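PDB 3E38: two-domain protein containing predicted PHP-like metal-dependent phosphoesterase from Bacteroides vulgatus ATCC 8482, which binds three zinc ions in a domain predicted to be a PHP-like metal-dependent phosphoesterase, and may act as a 5'-3' nuclease. Local coordinates for residues H102-P113 / Q129-W140. Residues are numbered along the deposited sequence; the frame is centred on the assembly and turned at random.
With ZN (zinc ion), chain H.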
ATOM      1  N   HIS B 102      26.651  -7.415 -24.575  1.00 29.24           N
ATOM      2  CA  HIS B 102      26.925  -6.306 -23.631  1.00 23.45           C
ATOM      3  C   HIS B 102      27.611  -6.786 -22.383  1.00 25.28           C
ATOM      4  O   HIS B 102      27.176  -7.756 -21.763  1.00 33.50           O
ATOM      5  CB  HIS B 102      25.627  -5.656 -23.150  1.00 30.18           C
ATOM      6  CG  HIS B 102      24.761  -5.099 -24.230  1.00 29.02           C
ATOM      7  ND1 HIS B 102      23.784  -4.165 -23.976  1.00 33.17           N
ATOM      8  CD2 HIS B 102      24.721  -5.331 -25.561  1.00 35.48           C
ATOM      9  CE1 HIS B 102      23.171  -3.854 -25.107  1.00 28.18           C
ATOM     10  NE2 HIS B 102      23.731  -4.533 -26.085  1.00 33.60           N
ATOM     11  N   PHE B 103      28.679  -6.092 -22.012  1.00 27.25           N
ATOM     12  CA  PHE B 103      29.429  -6.331 -20.762  1.00 26.82           C
ATOM     13  C   PHE B 103      29.601  -5.042 -19.974  1.00 26.12           C
ATOM     14  O   PHE B 103      29.737  -3.990 -20.528  1.00 27.48           O
ATOM     15  CB  PHE B 103      30.843  -6.824 -21.008  1.00 25.64           C
ATOM     16  CG  PHE B 103      30.961  -8.285 -21.458  1.00 32.58           C
ATOM     17  CD1 PHE B 103      30.359  -8.729 -22.605  1.00 29.36           C
ATOM     18  CD2 PHE B 103      31.731  -9.187 -20.717  1.00 30.10           C
ATOM     19  CE1 PHE B 103      30.462 -10.057 -22.994  1.00 39.55           C
ATOM     20  CE2 PHE B 103      31.830 -10.504 -21.083  1.00 40.30           C
ATOM     21  CZ  PHE B 103      31.196 -10.944 -22.231  1.00 41.36           C
ATOM     22  N   ASN B 104      29.658  -5.181 -18.662  1.00 26.43           N
ATOM     23  CA  ASN B 104      30.033  -4.086 -17.778  1.00 28.51           C
ATOM     24  C   ASN B 104      31.444  -4.271 -17.274  1.00 27.91           C
ATOM     25  O   ASN B 104      31.862  -5.359 -16.931  1.00 31.03           O
ATOM     26  CB  ASN B 104      29.094  -3.922 -16.611  1.00 26.40           C
ATOM     27  CG  ASN B 104      27.897  -3.079 -16.951  1.00 26.30           C
ATOM     28  OD1 ASN B 104      27.585  -2.865 -18.114  1.00 33.61           O
ATOM     29  ND2 ASN B 104      27.231  -2.572 -15.926  1.00 26.69           N
ATOM     30  N   ALA B 105      32.166  -3.160 -17.318  1.00 29.65           N
ATOM     31  CA  ALA B 105      33.523  -3.007 -16.814  1.00 26.45           C
ATOM     32  C   ALA B 105      33.382  -2.103 -15.604  1.00 28.50           C
ATOM     33  O   ALA B 105      32.983  -0.953 -15.742  1.00 27.93           O
ATOM     34  CB  ALA B 105      34.433  -2.381 -17.868  1.00 20.67           C
ATOM     35  N   ILE B 106      33.627  -2.650 -14.417  1.00 29.57           N
ATOM     36  CA  ILE B 106      33.572  -1.838 -13.203  1.00 30.42           C
ATOM     37  C   ILE B 106      34.950  -1.820 -12.533  1.00 29.58           C
ATOM     38  O   ILE B 106      35.886  -2.581 -12.850  1.00 27.17           O
ATOM     39  CB  ILE B 106      32.395  -2.227 -12.240  1.00 32.08           C
ATOM     40  CG1 ILE B 106      32.611  -3.600 -11.602  1.00 34.29           C
ATOM     41  CG2 ILE B 106      31.032  -2.181 -13.020  1.00 31.83           C
ATOM     42  CD1 ILE B 106      31.612  -3.955 -10.548  1.00 24.69           C
ATOM     43  N   PHE B 107      35.068  -0.845 -11.655  1.00 28.13           N
ATOM     44  CA  PHE B 107      36.336  -0.545 -10.977  1.00 27.25           C
ATOM     45  C   PHE B 107      37.309   0.072 -11.975  1.00 28.21           C
ATOM     46  O   PHE B 107      38.508  -0.063 -11.912  1.00 31.78           O
ATOM     47  CB  PHE B 107      36.902  -1.748 -10.212  1.00 26.23           C
ATOM     48  CG  PHE B 107      36.144  -2.031  -8.935  1.00 19.31           C
ATOM     49  CD1 PHE B 107      36.313  -1.210  -7.844  1.00 27.96           C
ATOM     50  CD2 PHE B 107      35.192  -3.025  -8.865  1.00 24.55           C
ATOM     51  CE1 PHE B 107      35.618  -1.426  -6.710  1.00 23.20           C
ATOM     52  CE2 PHE B 107      34.488  -3.268  -7.706  1.00 23.13           C
ATOM     53  CZ  PHE B 107      34.694  -2.461  -6.629  1.00 26.56           C
ATOM     54  N   LEU B 108      36.732   0.759 -12.925  1.00 28.13           N
ATOM     55  CA  LEU B 108      37.526   1.547 -13.866  1.00 29.30           C
ATOM     56  C   LEU B 108      38.118   2.748 -13.192  1.00 27.08           C
ATOM     57  O   LEU B 108      37.611   3.228 -12.161  1.00 29.69           O
ATOM     58  CB  LEU B 108      36.652   2.073 -15.035  1.00 30.17           C
ATOM     59  CG  LEU B 108      36.128   0.957 -15.953  1.00 26.97           C
ATOM     60  CD1 LEU B 108      35.240   1.497 -17.059  1.00 22.58           C
ATOM     61  CD2 LEU B 108      37.270   0.094 -16.532  1.00 25.61           C
ATOM     62  N   SER B 109      39.176   3.261 -13.817  1.00 28.17           N
ATOM     63  CA  SER B 109      39.821   4.509 -13.395  1.00 30.98           C
ATOM     64  C   SER B 109      39.465   5.615 -14.386  1.00 28.88           C
ATOM     65  O   SER B 109      39.370   6.796 -14.043  1.00 29.23           O
ATOM     66  CB  SER B 109      41.333   4.340 -13.269  1.00 32.25           C
ATOM     67  OG  SER B 109      41.909   3.985 -14.505  1.00 37.78           O
ATOM     68  N   ASP B 110      39.189   5.196 -15.611  1.00 27.25           N
ATOM     69  CA  ASP B 110      38.826   6.127 -16.684  1.00 26.08           C
ATOM     70  C   ASP B 110      37.970   5.424 -17.749  1.00 29.66           C
ATOM     71  O   ASP B 110      38.366   4.395 -18.343  1.00 30.70           O
ATOM     72  CB  ASP B 110      40.152   6.732 -17.250  1.00 29.39           C
ATOM     73  CG  ASP B 110      39.928   7.789 -18.303  1.00 25.41           C
ATOM     74  OD1 ASP B 110      38.765   8.093 -18.661  1.00 29.28           O
ATOM     75  OD2 ASP B 110      40.921   8.317 -18.801  1.00 32.97           O
ATOM     76  N   SER B 111      36.785   5.975 -17.967  1.00 29.11           N
ATOM     77  CA  SER B 111      35.791   5.393 -18.892  1.00 29.60           C
ATOM     78  C   SER B 111      36.088   5.635 -20.365  1.00 29.85           C
ATOM     79  O   SER B 111      35.880   4.766 -21.230  1.00 31.71           O
ATOM     80  CB  SER B 111      34.373   5.878 -18.554  1.00 29.44           C
ATOM     81  OG  SER B 111      33.922   5.309 -17.303  1.00 24.30           O
ATOM     82  N   ASN B 112      36.680   6.791 -20.600  1.00 28.27           N
ATOM     83  CA  ASN B 112      36.957   7.285 -21.962  1.00 27.78           C
ATOM     84  C   ASN B 112      37.689   6.327 -22.895  1.00 29.25           C
ATOM     85  O   ASN B 112      37.344   6.208 -24.067  1.00 31.53           O
ATOM     86  CB  ASN B 112      37.731   8.584 -21.886  1.00 26.53           C
ATOM     87  CG  ASN B 112      36.844   9.740 -21.545  1.00 27.80           C
ATOM     88  OD1 ASN B 112      35.653   9.699 -21.834  1.00 21.26           O
ATOM     89  ND2 ASN B 112      37.413  10.781 -20.954  1.00 24.59           N
ATOM     90  N   PRO B 113      38.725   5.677 -22.388  1.00 28.70           N
ATOM     91  CA  PRO B 113      39.481   4.791 -23.255  1.00 30.84           C
ATOM     92  C   PRO B 113      38.690   3.597 -23.749  1.00 27.94           C
ATOM     93  O   PRO B 113      39.149   2.905 -24.658  1.00 27.53           O
ATOM     94  CB  PRO B 113      40.634   4.310 -22.340  1.00 31.86           C
ATOM     95  CG  PRO B 113      40.790   5.362 -21.352  1.00 30.71           C
ATOM     96  CD  PRO B 113      39.460   6.002 -21.155  1.00 26.69           C
ATOM     97  N   GLN B 129      43.037  -1.569 -17.199  1.00 27.21           N
ATOM     98  CA  GLN B 129      42.764  -0.832 -15.967  1.00 25.60           C
ATOM     99  C   GLN B 129      42.501  -1.822 -14.848  1.00 25.23           C
ATOM    100  O   GLN B 129      42.217  -1.452 -13.730  1.00 26.38           O
ATOM    101  CB  GLN B 129      41.567   0.106 -16.127  1.00 25.18           C
ATOM    102  CG  GLN B 129      41.781   1.149 -17.183  1.00 26.27           C
ATOM    103  CD  GLN B 129      40.668   2.136 -17.260  1.00 33.83           C
ATOM    104  OE1 GLN B 129      39.977   2.381 -16.270  1.00 23.39           O
ATOM    105  NE2 GLN B 129      40.483   2.731 -18.445  1.00 30.63           N
ATOM    106  N   GLY B 130      42.626  -3.097 -15.168  1.00 26.00           N
ATOM    107  CA  GLY B 130      42.345  -4.153 -14.191  1.00 27.69           C
ATOM    108  C   GLY B 130      40.887  -4.206 -13.708  1.00 30.57           C
ATOM    109  O   GLY B 130      40.597  -4.631 -12.592  1.00 33.56           O
ATOM    110  N   ALA B 131      39.986  -3.712 -14.546  1.00 29.47           N
ATOM    111  CA  ALA B 131      38.528  -3.709 -14.279  1.00 28.71           C
ATOM    112  C   ALA B 131      37.946  -5.074 -13.941  1.00 29.63           C
ATOM    113  O   ALA B 131      38.401  -6.102 -14.460  1.00 28.15           O
ATOM    114  CB  ALA B 131      37.772  -3.180 -15.505  1.00 24.11           C
ATOM    115  N   PHE B 132      36.902  -5.057 -13.107  1.00 29.34           N
ATOM    116  CA  PHE B 132      36.118  -6.278 -12.845  1.00 29.78           C
ATOM    117  C   PHE B 132      35.035  -6.274 -13.925  1.00 29.16           C
ATOM    118  O   PHE B 132      34.293  -5.305 -14.104  1.00 28.84           O
ATOM    119  CB  PHE B 132      35.553  -6.343 -11.443  1.00 30.22           C
ATOM    120  CG  PHE B 132      34.740  -7.588 -11.173  1.00 32.22           C
ATOM    121  CD1 PHE B 132      33.359  -7.612 -11.465  1.00 27.08           C
ATOM    122  CD2 PHE B 132      35.333  -8.727 -10.600  1.00 31.21           C
ATOM    123  CE1 PHE B 132      32.587  -8.751 -11.216  1.00 22.51           C
ATOM    124  CE2 PHE B 132      34.569  -9.881 -10.337  1.00 32.32           C
ATOM    125  CZ  PHE B 132      33.176  -9.883 -10.643  1.00 26.90           C
HETATM  126  N   MSE B 133      35.039  -7.342 -14.709  1.00 29.22           N
HETATM  127  CA  MSE B 133      34.180  -7.432 -15.899  1.00 30.96           C
HETATM  128  C   MSE B 133      33.165  -8.532 -15.868  1.00 29.85           C
HETATM  129  O   MSE B 133      33.484  -9.686 -15.595  1.00 30.06           O
HETATM  130  CB  MSE B 133      35.065  -7.620 -17.147  1.00 32.01           C
HETATM  131  CG  MSE B 133      35.771  -6.295 -17.553  1.00 37.80           C
HETATM  132 SE   MSE B 133      37.272  -6.529 -18.735  0.75 42.72          SE
HETATM  133  CE  MSE B 133      38.590  -7.198 -17.471  1.00 47.83           C
ATOM    134  N   PHE B 134      31.931  -8.173 -16.196  1.00 28.04           N
ATOM    135  CA  PHE B 134      30.901  -9.196 -16.280  1.00 27.27           C
ATOM    136  C   PHE B 134      29.961  -9.082 -17.474  1.00 28.93           C
ATOM    137  O   PHE B 134      29.695  -8.024 -17.985  1.00 29.18           O
ATOM    138  CB  PHE B 134      30.133  -9.310 -14.961  1.00 29.76           C
ATOM    139  CG  PHE B 134      29.429  -8.044 -14.533  1.00 24.66           C
ATOM    140  CD1 PHE B 134      28.128  -7.782 -14.946  1.00 26.78           C
ATOM    141  CD2 PHE B 134      30.060  -7.139 -13.685  1.00 32.09           C
ATOM    142  CE1 PHE B 134      27.458  -6.620 -14.513  1.00 28.51           C
ATOM    143  CE2 PHE B 134      29.405  -5.985 -13.241  1.00 27.22           C
ATOM    144  CZ  PHE B 134      28.096  -5.725 -13.666  1.00 25.92           C
ATOM    145  N   TRP B 135      29.536 -10.243 -17.948  1.00 30.35           N
ATOM    146  CA  TRP B 135      28.561 -10.347 -19.032  1.00 30.72           C
ATOM    147  C   TRP B 135      27.144  -9.942 -18.550  1.00 32.54           C
ATOM    148  O   TRP B 135      26.592 -10.491 -17.578  1.00 28.48           O
ATOM    149  CB  TRP B 135      28.614 -11.762 -19.601  1.00 30.92           C
ATOM    150  CG  TRP B 135      27.761 -12.014 -20.766  1.00 34.26           C
ATOM    151  CD1 TRP B 135      27.186 -11.094 -21.588  1.00 34.41           C
ATOM    152  CD2 TRP B 135      27.482 -13.298 -21.338  1.00 22.39           C
ATOM    153  NE1 TRP B 135      26.515 -11.723 -22.610  1.00 28.64           N
ATOM    154  CE2 TRP B 135      26.688 -13.080 -22.482  1.00 30.13           C
ATOM    155  CE3 TRP B 135      27.818 -14.602 -20.985  1.00 31.92           C
ATOM    156  CZ2 TRP B 135      26.207 -14.128 -23.268  1.00 30.59           C
ATOM    157  CZ3 TRP B 135      27.372 -15.638 -21.773  1.00 21.77           C
ATOM    158  CH2 TRP B 135      26.560 -15.396 -22.902  1.00 25.20           C
ATOM    159  N   ASN B 136      26.581  -8.951 -19.245  1.00 30.60           N
ATOM    160  CA  ASN B 136      25.225  -8.476 -18.970  1.00 29.61           C
ATOM    161  C   ASN B 136      24.126  -9.227 -19.734  1.00 31.52           C
ATOM    162  O   ASN B 136      24.261  -9.567 -20.896  1.00 34.67           O
ATOM    163  CB  ASN B 136      25.062  -6.975 -19.282  1.00 27.70           C
ATOM    164  CG  ASN B 136      26.055  -6.108 -18.569  1.00 29.53           C
ATOM    165  OD1 ASN B 136      26.545  -6.448 -17.498  1.00 28.89           O
ATOM    166  ND2 ASN B 136      26.373  -4.977 -19.173  1.00 28.26           N
ATOM    167  N   HIS B 137      23.011  -9.427 -19.033  1.00 32.86           N
ATOM    168  CA  HIS B 137      21.811 -10.031 -19.598  1.00 29.52           C
ATOM    169  C   HIS B 137      22.086 -10.991 -20.743  1.00 28.02           C
ATOM    170  O   HIS B 137      21.699 -10.747 -21.861  1.00 28.12           O
ATOM    171  CB  HIS B 137      20.816  -8.942 -20.048  1.00 30.43           C
ATOM    172  CG  HIS B 137      21.427  -7.781 -20.775  1.00 30.55           C
ATOM    173  ND1 HIS B 137      21.889  -7.864 -22.071  1.00 30.45           N
ATOM    174  CD2 HIS B 137      21.581  -6.486 -20.401  1.00 28.67           C
ATOM    175  CE1 HIS B 137      22.333  -6.680 -22.447  1.00 29.28           C
ATOM    176  NE2 HIS B 137      22.177  -5.835 -21.447  1.00 26.66           N
ATOM    177  N   PRO B 138      22.769 -12.089 -20.455  1.00 25.15           N
ATOM    178  CA  PRO B 138      23.028 -13.036 -21.527  1.00 27.51           C
ATOM    179  C   PRO B 138      21.738 -13.447 -22.231  1.00 30.22           C
ATOM    180  O   PRO B 138      21.680 -13.588 -23.447  1.00 31.67           O
ATOM    181  CB  PRO B 138      23.687 -14.230 -20.792  1.00 27.63           C
ATOM    182  CG  PRO B 138      23.559 -13.933 -19.282  1.00 24.32           C
ATOM    183  CD  PRO B 138      23.404 -12.461 -19.179  1.00 24.63           C
ATOM    184  N   GLY B 139      20.687 -13.521 -21.433  1.00 34.79           N
ATOM    185  CA  GLY B 139      19.378 -14.004 -21.872  1.00 37.35           C
ATOM    186  C   GLY B 139      18.437 -13.015 -22.532  1.00 37.83           C
ATOM    187  O   GLY B 139      17.399 -13.401 -23.067  1.00 40.50           O
ATOM    188  N   TRP B 140      18.800 -11.746 -22.509  1.00 38.67           N
ATOM    189  CA  TRP B 140      17.947 -10.702 -23.107  1.00 38.16           C
ATOM    190  C   TRP B 140      17.537 -11.187 -24.479  1.00 39.34           C
ATOM    191  O   TRP B 140      18.393 -11.447 -25.340  1.00 38.20           O
ATOM    192  CB  TRP B 140      18.727  -9.422 -23.216  1.00 38.84           C
ATOM    193  CG  TRP B 140      17.995  -8.214 -23.699  1.00 45.33           C
ATOM    194  CD1 TRP B 140      16.704  -7.842 -23.409  1.00 48.86           C
ATOM    195  CD2 TRP B 140      18.573  -7.125 -24.426  1.00 46.69           C
ATOM    196  NE1 TRP B 140      16.430  -6.609 -23.970  1.00 47.54           N
ATOM    197  CE2 TRP B 140      17.563  -6.144 -24.588  1.00 51.69           C
ATOM    198  CE3 TRP B 140      19.849  -6.889 -24.973  1.00 43.86           C
ATOM    199  CZ2 TRP B 140      17.792  -4.948 -25.278  1.00 53.42           C
ATOM    200  CZ3 TRP B 140      20.066  -5.718 -25.665  1.00 47.13           C
ATOM    201  CH2 TRP B 140      19.048  -4.748 -25.799  1.00 48.46           C
TER
HETATM  202 ZN    ZN H   4      22.857  -3.788 -21.916  1.00 40.67          ZN
HETATM  203  O   HOH W   1      24.910  -9.565 -23.453  1.00 32.27           O
HETATM  204  O   HOH W   2      40.160  -1.808 -11.569  1.00 39.33           O
HETATM  205  O   HOH W   3      22.483  -3.344 -20.201  1.00 32.72           O
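H102 and H137 meet at a zinc ion, at the ends of two neighbouring antiparallel strands, an arrangement consistent with the PHP-like barrel, in which ligands from strand ends and the loops beside them gather round the metals. The metal is held by H102 ND1 at 2.3 Å and H137 NE2 at 2.2 Å, with a water and E93 also bound. H137 turns an edge toward the face of the H102 imidazole, and W140 does likewise with its six-membered ring, the two ring planes 67° apart.

Backbone hydrogen bonds join N104 to F134 and I106 to F132 in both directions, and N136 N adds a further one to H102 O. Between the strands near the metal, N136 ND2 donates to N104 OD1 at 2.7 Å, arriving from above the carbonyl plane, with the two amides nearly perpendicular.

The aromatic contacts divide between the faces. On one, F103 and the five-membered ring of W135 form an offset stack, planes 10° apart; on the other, N104 CB sits over the F134 ring in a CH-pi contact, while I106 CD1 reaches that ring's edge.

Beyond the strands, the Q129 amide clasps the loop. With CG anti to the carbonyl carbon (chi1 -61°) and an extended chain beyond, OE1 takes S109 N at 2.7 Å and D110 N at 3.0 Å, while NE2 donates to D110 O along a lone pair. An alanine here is likely to leave S109 N, D110 N and D110 O without these partners and the loop less firmly tied to the end of helix 119-128.

Helix 119-128 makes the connection between the strands; strand 102-106 also pairs with strand 87-95, strand 132-135 runs parallel to 165-170, and F132 packs against helix 223-231.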